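Local coordinates for protein cDNA FLJ56608, highly similar to Homo sapiens chloride channel, calcium activated, family member 1 (CLCA1), mRNA (Homo sapiens, PDB 6PYO) that probably regulates calcium-activated chloride conductance and mucus secretion by goblet cells, the chain here being its calcium-binding von Willebrand factor A domain, at residues L112-D117 with L139-A144; F124-K128 with E149-T154. All blocks are in the same frame, centred on the assembly; numbering follows the deposited sequence.

Contact 1: L112-D117 with L139-A144; sequences LTDGED and LGPSAA
Leu112 and Thr113 end the central strand 108-113 in extended conformation, beside the loop after the neighbouring parallel strand 133-138. Leu112, in the m,t rotamer, sets CB 4.0 Å from CD1 of Leu139, and both leucines lean on Leu28 of helix 24-39. Thr113 O prolongs the sheet pairing by accepting from Leu139 N (2.8 Å), while its side chain turns away: OG1 bonds Asp14 and closes an ST turn on Gly115 N, 2.9 Å distant. Asp114 leaves the strand (phi/psi -78/-11), its CA 4.4 Å from Gly140 CA, and its p rotamer brings OD1 to 3.0 Å from Glu116 N, an Asx turn. Here, at the C-terminal ends of the parallel strands of the Rossmann-like VWA sheet, the metal-ion-dependent adhesion site (MIDAS) holds calcium through Ser16 and Ser18 of its DxSxS motif and Thr85; behind these ligands Asp114, its side chain about 4 Å from the ion at nearest atoms, hydrogen-bonds Ser18 through OD2. Gly115 follows with positive phi (76/9), its CA 4.0 Å from Ala143 CA; a CB here would clash with Ala143 CB. Gly115 O takes a straight bond from Ala144 N (2.9 Å, 170°), and Asp114 O receives a CA-H...O contact from Ala143 CA at 3.4 Å. Glu116 centres an inverse gamma turn, with a weak 2.9 Å hydrogen bond from Asp117 N to Gly115 O. Glu116 OE2 pairs with Arg24, as does Asp114 OD2, and one water bridges Glu116 OE2 (2.8 Å), Asp114 O (2.6 Å) and Ser142 N (3.0 Å). Asp117 O touches Ala144 CB at 3.3 Å, and its OD2 accepts from Ile87 N.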
ATOM      1  N   LEU A 112       2.288   3.818   0.189  1.00 34.19           N
ATOM      2  CA  LEU A 112       2.429   5.195   0.641  1.00 34.86           C
ATOM      3  C   LEU A 112       3.587   5.193   1.655  1.00 32.86           C
ATOM      4  O   LEU A 112       3.493   4.570   2.732  1.00 32.96           O
ATOM      5  CB  LEU A 112       1.124   5.736   1.237  1.00 36.87           C
ATOM      6  CG  LEU A 112      -0.132   5.685   0.325  1.00 38.85           C
ATOM      7  CD1 LEU A 112      -1.365   6.302   0.953  1.00 41.76           C
ATOM      8  CD2 LEU A 112       0.105   6.368  -0.993  1.00 43.90           C
ATOM      9  N   THR A 113       4.694   5.831   1.291  1.00 35.91           N
ATOM     10  CA  THR A 113       5.868   5.749   2.170  1.00 38.00           C
ATOM     11  C   THR A 113       6.781   6.928   1.911  1.00 42.05           C
ATOM     12  O   THR A 113       6.760   7.514   0.819  1.00 39.98           O
ATOM     13  CB  THR A 113       6.653   4.448   1.936  1.00 39.26           C
ATOM     14  OG1 THR A 113       7.839   4.395   2.743  1.00 40.29           O
ATOM     15  CG2 THR A 113       7.091   4.393   0.458  1.00 33.66           C
ATOM     16  N   ASP A 114       7.640   7.240   2.914  1.00 39.96           N
ATOM     17  CA  ASP A 114       8.733   8.178   2.644  1.00 42.27           C
ATOM     18  C   ASP A 114       9.883   7.517   1.888  1.00 41.50           C
ATOM     19  O   ASP A 114      10.787   8.217   1.414  1.00 48.98           O
ATOM     20  CB  ASP A 114       9.254   8.867   3.932  1.00 46.18           C
ATOM     21  CG  ASP A 114       9.807   7.919   4.985  1.00 40.96           C
ATOM     22  OD1 ASP A 114      10.313   6.821   4.699  1.00 42.00           O
ATOM     23  OD2 ASP A 114       9.732   8.321   6.151  1.00 46.27           O
ATOM     24  N   GLY A 115       9.878   6.193   1.758  1.00 38.55           N
ATOM     25  CA  GLY A 115      10.872   5.507   0.961  1.00 42.70           C
ATOM     26  C   GLY A 115      12.246   5.370   1.578  1.00 46.70           C
ATOM     27  O   GLY A 115      13.161   4.889   0.904  1.00 50.22           O
ATOM     28  N   GLU A 116      12.409   5.711   2.853  1.00 52.07           N
ATOM     29  CA  GLU A 116      13.708   5.669   3.524  1.00 41.48           C
ATOM     30  C   GLU A 116      13.957   4.253   4.026  1.00 45.99           C
ATOM     31  O   GLU A 116      13.863   3.949   5.218  1.00 45.23           O
ATOM     32  CB  GLU A 116      13.732   6.700   4.638  1.00 44.99           C
ATOM     33  CG  GLU A 116      13.640   8.078   4.063  1.00 41.43           C
ATOM     34  CD  GLU A 116      13.457   9.159   5.084  1.00 47.24           C
ATOM     35  OE1 GLU A 116      13.464   8.823   6.282  1.00 53.99           O
ATOM     36  OE2 GLU A 116      13.308  10.347   4.680  1.00 54.25           O
ATOM     37  N   ASP A 117      14.293   3.377   3.078  1.00 45.52           N
ATOM     38  CA  ASP A 117      14.476   1.948   3.311  1.00 51.60           C
ATOM     39  C   ASP A 117      15.463   1.437   2.272  1.00 59.66           C
ATOM     40  O   ASP A 117      15.211   1.569   1.068  1.00 55.08           O
ATOM     41  CB  ASP A 117      13.144   1.219   3.193  1.00 50.18           C
ATOM     42  CG  ASP A 117      13.256  -0.267   3.464  1.00 53.76           C
ATOM     43  OD1 ASP A 117      14.382  -0.803   3.670  1.00 53.30           O
ATOM     44  OD2 ASP A 117      12.183  -0.908   3.468  1.00 46.89           O
ATOM     45  N   LEU A 139       6.457  10.156   0.093  1.00 52.73           N
ATOM     46  CA  LEU A 139       5.979  11.220   0.969  1.00 54.60           C
ATOM     47  C   LEU A 139       7.122  12.028   1.575  1.00 52.93           C
ATOM     48  O   LEU A 139       6.882  13.018   2.272  1.00 55.21           O
ATOM     49  CB  LEU A 139       5.091  10.610   2.064  1.00 55.42           C
ATOM     50  CG  LEU A 139       3.832   9.979   1.445  1.00 48.74           C
ATOM     51  CD1 LEU A 139       3.124   9.060   2.376  1.00 50.02           C
ATOM     52  CD2 LEU A 139       2.885  11.089   0.944  1.00 54.29           C
ATOM     53  N   GLY A 140       8.352  11.637   1.314  1.00 51.74           N
ATOM     54  CA  GLY A 140       9.492  12.423   1.695  1.00 58.55           C
ATOM     55  C   GLY A 140      10.382  12.617   0.490  1.00 61.04           C
ATOM     56  O   GLY A 140      10.138  12.046  -0.583  1.00 59.06           O
ATOM     57  N   PRO A 141      11.441  13.418   0.650  1.00 65.23           N
ATOM     58  CA  PRO A 141      12.371  13.677  -0.460  1.00 62.70           C
ATOM     59  C   PRO A 141      13.582  12.763  -0.497  1.00 56.56           C
ATOM     60  O   PRO A 141      14.347  12.817  -1.469  1.00 62.72           O
ATOM     61  CB  PRO A 141      12.803  15.126  -0.195  1.00 62.62           C
ATOM     62  CG  PRO A 141      12.872  15.174   1.329  1.00 57.31           C
ATOM     63  CD  PRO A 141      11.770  14.225   1.840  1.00 58.47           C
ATOM     64  N   SER A 142      13.783  11.932   0.525  1.00 54.97           N
ATOM     65  CA  SER A 142      14.943  11.058   0.602  1.00 50.53           C
ATOM     66  C   SER A 142      14.590   9.620   0.262  1.00 51.14           C
ATOM     67  O   SER A 142      15.206   8.688   0.791  1.00 58.39           O
ATOM     68  CB  SER A 142      15.571  11.136   1.996  1.00 59.20           C
ATOM     69  OG  SER A 142      15.602  12.480   2.451  1.00 75.00           O
ATOM     70  N   ALA A 143      13.600   9.425  -0.605  1.00 53.74           N
ATOM     71  CA  ALA A 143      13.210   8.082  -1.015  1.00 48.34           C
ATOM     72  C   ALA A 143      14.376   7.352  -1.662  1.00 47.05           C
ATOM     73  O   ALA A 143      15.027   7.879  -2.566  1.00 58.77           O
ATOM     74  CB  ALA A 143      12.036   8.160  -2.001  1.00 50.49           C
ATOM     75  N   ALA A 144      14.617   6.117  -1.234  1.00 45.33           N
ATOM     76  CA  ALA A 144      15.561   5.262  -1.942  1.00 51.88           C
ATOM     77  C   ALA A 144      15.205   5.219  -3.441  1.00 59.71           C
ATOM     78  O   ALA A 144      14.041   5.442  -3.797  1.00 57.61           O
ATOM     79  CB  ALA A 144      15.534   3.846  -1.320  1.00 45.79           C
TER
HETATM   80  O   HOH W   1      11.894  10.372   2.286  1.00 49.56           O

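Contact 2: F124-K128 with E149-T154; sequences FNEVK and ELSKMT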
ATOM      1  N   PHE A 124      12.382  -7.907  -4.461  1.00 51.18           N
ATOM      2  CA  PHE A 124      12.264  -7.796  -5.913  1.00 54.50           C
ATOM      3  C   PHE A 124      11.739  -9.078  -6.563  1.00 53.77           C
ATOM      4  O   PHE A 124      10.707  -9.077  -7.253  1.00 50.59           O
ATOM      5  CB  PHE A 124      13.632  -7.406  -6.472  1.00 56.08           C
ATOM      6  CG  PHE A 124      13.908  -5.931  -6.448  1.00 52.48           C
ATOM      7  CD1 PHE A 124      12.951  -5.032  -6.014  1.00 50.95           C
ATOM      8  CD2 PHE A 124      15.124  -5.439  -6.882  1.00 55.72           C
ATOM      9  CE1 PHE A 124      13.201  -3.667  -6.013  1.00 52.18           C
ATOM     10  CE2 PHE A 124      15.379  -4.085  -6.881  1.00 49.94           C
ATOM     11  CZ  PHE A 124      14.418  -3.196  -6.449  1.00 56.60           C
ATOM     12  N   ASN A 125      12.429 -10.188  -6.330  1.00 53.63           N
ATOM     13  CA  ASN A 125      11.990 -11.471  -6.869  1.00 62.75           C
ATOM     14  C   ASN A 125      10.512 -11.724  -6.572  1.00 56.39           C
ATOM     15  O   ASN A 125       9.703 -11.919  -7.484  1.00 51.84           O
ATOM     16  CB  ASN A 125      12.865 -12.600  -6.302  1.00 64.44           C
ATOM     17  CG  ASN A 125      12.488 -13.967  -6.853  1.00 74.14           C
ATOM     18  OD1 ASN A 125      12.629 -14.224  -8.055  1.00 79.05           O
ATOM     19  ND2 ASN A 125      12.009 -14.856  -5.976  1.00 89.02           N
ATOM     20  N   GLU A 126      10.144 -11.722  -5.289  1.00 53.07           N
ATOM     21  CA  GLU A 126       8.762 -12.007  -4.914  1.00 56.01           C
ATOM     22  C   GLU A 126       7.808 -11.059  -5.621  1.00 46.48           C
ATOM     23  O   GLU A 126       6.739 -11.471  -6.103  1.00 42.45           O
ATOM     24  CB  GLU A 126       8.591 -11.888  -3.394  1.00 53.56           C
ATOM     25  CG  GLU A 126       9.342 -12.890  -2.571  1.00 71.13           C
ATOM     26  CD  GLU A 126       9.568 -12.403  -1.144  1.00 67.29           C
ATOM     27  OE1 GLU A 126      10.552 -11.672  -0.906  1.00 62.57           O
ATOM     28  OE2 GLU A 126       8.752 -12.739  -0.265  1.00 63.72           O
ATOM     29  N   VAL A 127       8.205  -9.790  -5.712  1.00 39.85           N
ATOM     30  CA  VAL A 127       7.374  -8.785  -6.358  1.00 50.19           C
ATOM     31  C   VAL A 127       7.213  -9.114  -7.836  1.00 52.25           C
ATOM     32  O   VAL A 127       6.084  -9.155  -8.363  1.00 46.49           O
ATOM     33  CB  VAL A 127       7.976  -7.388  -6.145  1.00 46.68           C
ATOM     34  CG1 VAL A 127       7.503  -6.447  -7.205  1.00 47.85           C
ATOM     35  CG2 VAL A 127       7.609  -6.896  -4.740  1.00 50.58           C
ATOM     36  N   LYS A 128       8.332  -9.399  -8.516  1.00 47.64           N
ATOM     37  CA  LYS A 128       8.240  -9.775  -9.917  1.00 51.61           C
ATOM     38  C   LYS A 128       7.364 -11.003 -10.044  1.00 50.28           C
ATOM     39  O   LYS A 128       6.487 -11.058 -10.914  1.00 48.89           O
ATOM     40  CB  LYS A 128       9.641 -10.013 -10.519  1.00 53.00           C
ATOM     41  CG  LYS A 128      10.405  -8.731 -10.915  1.00 60.40           C
ATOM     42  CD  LYS A 128      11.893  -8.994 -11.302  1.00 86.89           C
ATOM     43  CE  LYS A 128      12.790  -9.347 -10.085  1.00 72.44           C
ATOM     44  NZ  LYS A 128      14.284  -9.189 -10.283  1.00 85.24           N
ATOM     45  N   GLU A 149      11.935   1.910  -8.516  1.00 46.35           N
ATOM     46  CA  GLU A 149      12.083   0.664  -9.263  1.00 50.74           C
ATOM     47  C   GLU A 149      10.954  -0.318  -8.976  1.00 51.95           C
ATOM     48  O   GLU A 149      10.593  -1.116  -9.848  1.00 49.26           O
ATOM     49  CB  GLU A 149      13.442   0.019  -8.988  1.00 53.01           C
ATOM     50  CG  GLU A 149      14.635   0.805  -9.605  1.00 67.66           C
ATOM     51  CD  GLU A 149      14.522   1.035 -11.115  1.00 93.64           C
ATOM     52  OE1 GLU A 149      14.298   0.052 -11.857  1.00 85.58           O
ATOM     53  OE2 GLU A 149      14.653   2.203 -11.558  1.00 93.87           O
ATOM     54  N   LEU A 150      10.388  -0.297  -7.765  1.00 45.88           N
ATOM     55  CA  LEU A 150       9.201  -1.104  -7.509  1.00 46.46           C
ATOM     56  C   LEU A 150       8.107  -0.779  -8.516  1.00 44.41           C
ATOM     57  O   LEU A 150       7.476  -1.679  -9.082  1.00 37.00           O
ATOM     58  CB  LEU A 150       8.671  -0.867  -6.093  1.00 45.44           C
ATOM     59  CG  LEU A 150       9.402  -1.541  -4.947  1.00 45.61           C
ATOM     60  CD1 LEU A 150       8.789  -1.104  -3.610  1.00 45.90           C
ATOM     61  CD2 LEU A 150       9.361  -3.052  -5.067  1.00 47.55           C
ATOM     62  N   SER A 151       7.843   0.520  -8.715  1.00 34.23           N
ATOM     63  CA  SER A 151       6.852   0.907  -9.714  1.00 44.07           C
ATOM     64  C   SER A 151       7.274   0.510 -11.138  1.00 49.18           C
ATOM     65  O   SER A 151       6.501  -0.109 -11.892  1.00 41.81           O
ATOM     66  CB  SER A 151       6.606   2.414  -9.656  1.00 52.97           C
ATOM     67  OG  SER A 151       5.913   2.761  -8.482  1.00 50.42           O
ATOM     68  N   LYS A 152       8.482   0.894 -11.541  1.00 45.13           N
ATOM     69  CA  LYS A 152       8.903   0.672 -12.920  1.00 49.13           C
ATOM     70  C   LYS A 152       8.815  -0.796 -13.312  1.00 43.13           C
ATOM     71  O   LYS A 152       8.406  -1.120 -14.433  1.00 52.10           O
ATOM     72  CB  LYS A 152      10.322   1.196 -13.127  1.00 53.79           C
ATOM     73  CG  LYS A 152      10.366   2.700 -13.269  1.00 58.46           C
ATOM     74  CD  LYS A 152      11.733   3.198 -13.713  1.00 74.79           C
ATOM     75  CE  LYS A 152      11.584   4.437 -14.610  1.00 90.20           C
ATOM     76  NZ  LYS A 152      10.630   5.441 -14.043  1.00 96.22           N
ATOM     77  N   MET A 153       9.160  -1.699 -12.411  1.00 43.78           N
ATOM     78  CA  MET A 153       9.219  -3.105 -12.797  1.00 44.90           C
ATOM     79  C   MET A 153       7.869  -3.806 -12.741  1.00 45.39           C
ATOM     80  O   MET A 153       7.792  -5.003 -13.061  1.00 44.61           O
ATOM     81  CB  MET A 153      10.180  -3.857 -11.897  1.00 43.36           C
ATOM     82  CG  MET A 153       9.664  -3.975 -10.459  1.00 56.97           C
ATOM     83  SD  MET A 153      10.934  -4.262  -9.206  1.00 60.94           S
ATOM     84  CE  MET A 153      11.080  -6.020  -9.277  1.00 50.13           C
ATOM     85  N   THR A 154       6.827  -3.130 -12.273  1.00 43.62           N
ATOM     86  CA  THR A 154       5.513  -3.751 -12.167  1.00 47.16           C
ATOM     87  C   THR A 154       4.462  -3.025 -12.976  1.00 41.43           C
ATOM     88  O   THR A 154       3.315  -3.491 -13.023  1.00 44.85           O
ATOM     89  CB  THR A 154       5.038  -3.800 -10.709  1.00 40.41           C
ATOM     90  OG1 THR A 154       4.941  -2.462 -10.213  1.00 36.37           O
ATOM     91  CG2 THR A 154       5.973  -4.577  -9.889  1.00 46.15           C
TER
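A Met-aromatic contact stands out between helix 124-130 and the segment 149-154: Met153 SD lies 4.3 Å from the centroid of the Phe124 ring, in an oblique approach 28° off the ring normal. The p rotamer of Met153 carries the thioether across to helix 124-130, so that CE sits 3.2 Å from Lys128 CG, a tight approach, and 3.7 Å from Phe124 O. Leu150 meets the edge of the same ring, CD2 to CE1 at 4.0 Å. Val127 has its CA-to-CB bond directed toward 149-154 and packs its CG1 3.6 Å from Thr154 CG2, with CG2 4.2 Å from Leu150 CD2. Thr154 turns its hydroxyl back to Leu150 O, 2.9 Å from OG1. Both segments pack on the same face of the VWA sheet, over strand 133-138; Ile134 of that strand and Leu91 of helix 87-99 touch both Val127 and Leu150. Since no hydrogen bond or salt bridge crosses between the segments, their pairing depends on dispersion and the burial of apolar side chains, with little directional constraint.

The two contacts join different elements of the VWA domain, in alternating order along the chain: contact 1 ties the end of strand 108-113 and the loop after it to the loop after strand 133-138, contact 2 helix 124-130 to the segment on helix 145-152. Their centres lie 13 and 14 Å from the chain centre, but contact 1 is the more buried, with 6 of 11 touching residues against 2 of 7. At the MIDAS end, hydrogen bonds and a bridging water join the loops, while Arg24 salt-bridges Asp114 and Glu116 of one segment. Contact 2, about 13 Å from a bound calcium ion (Leu150 side chain to ion), is apolar packing. Loop 139-144 leads directly into helix 145-152.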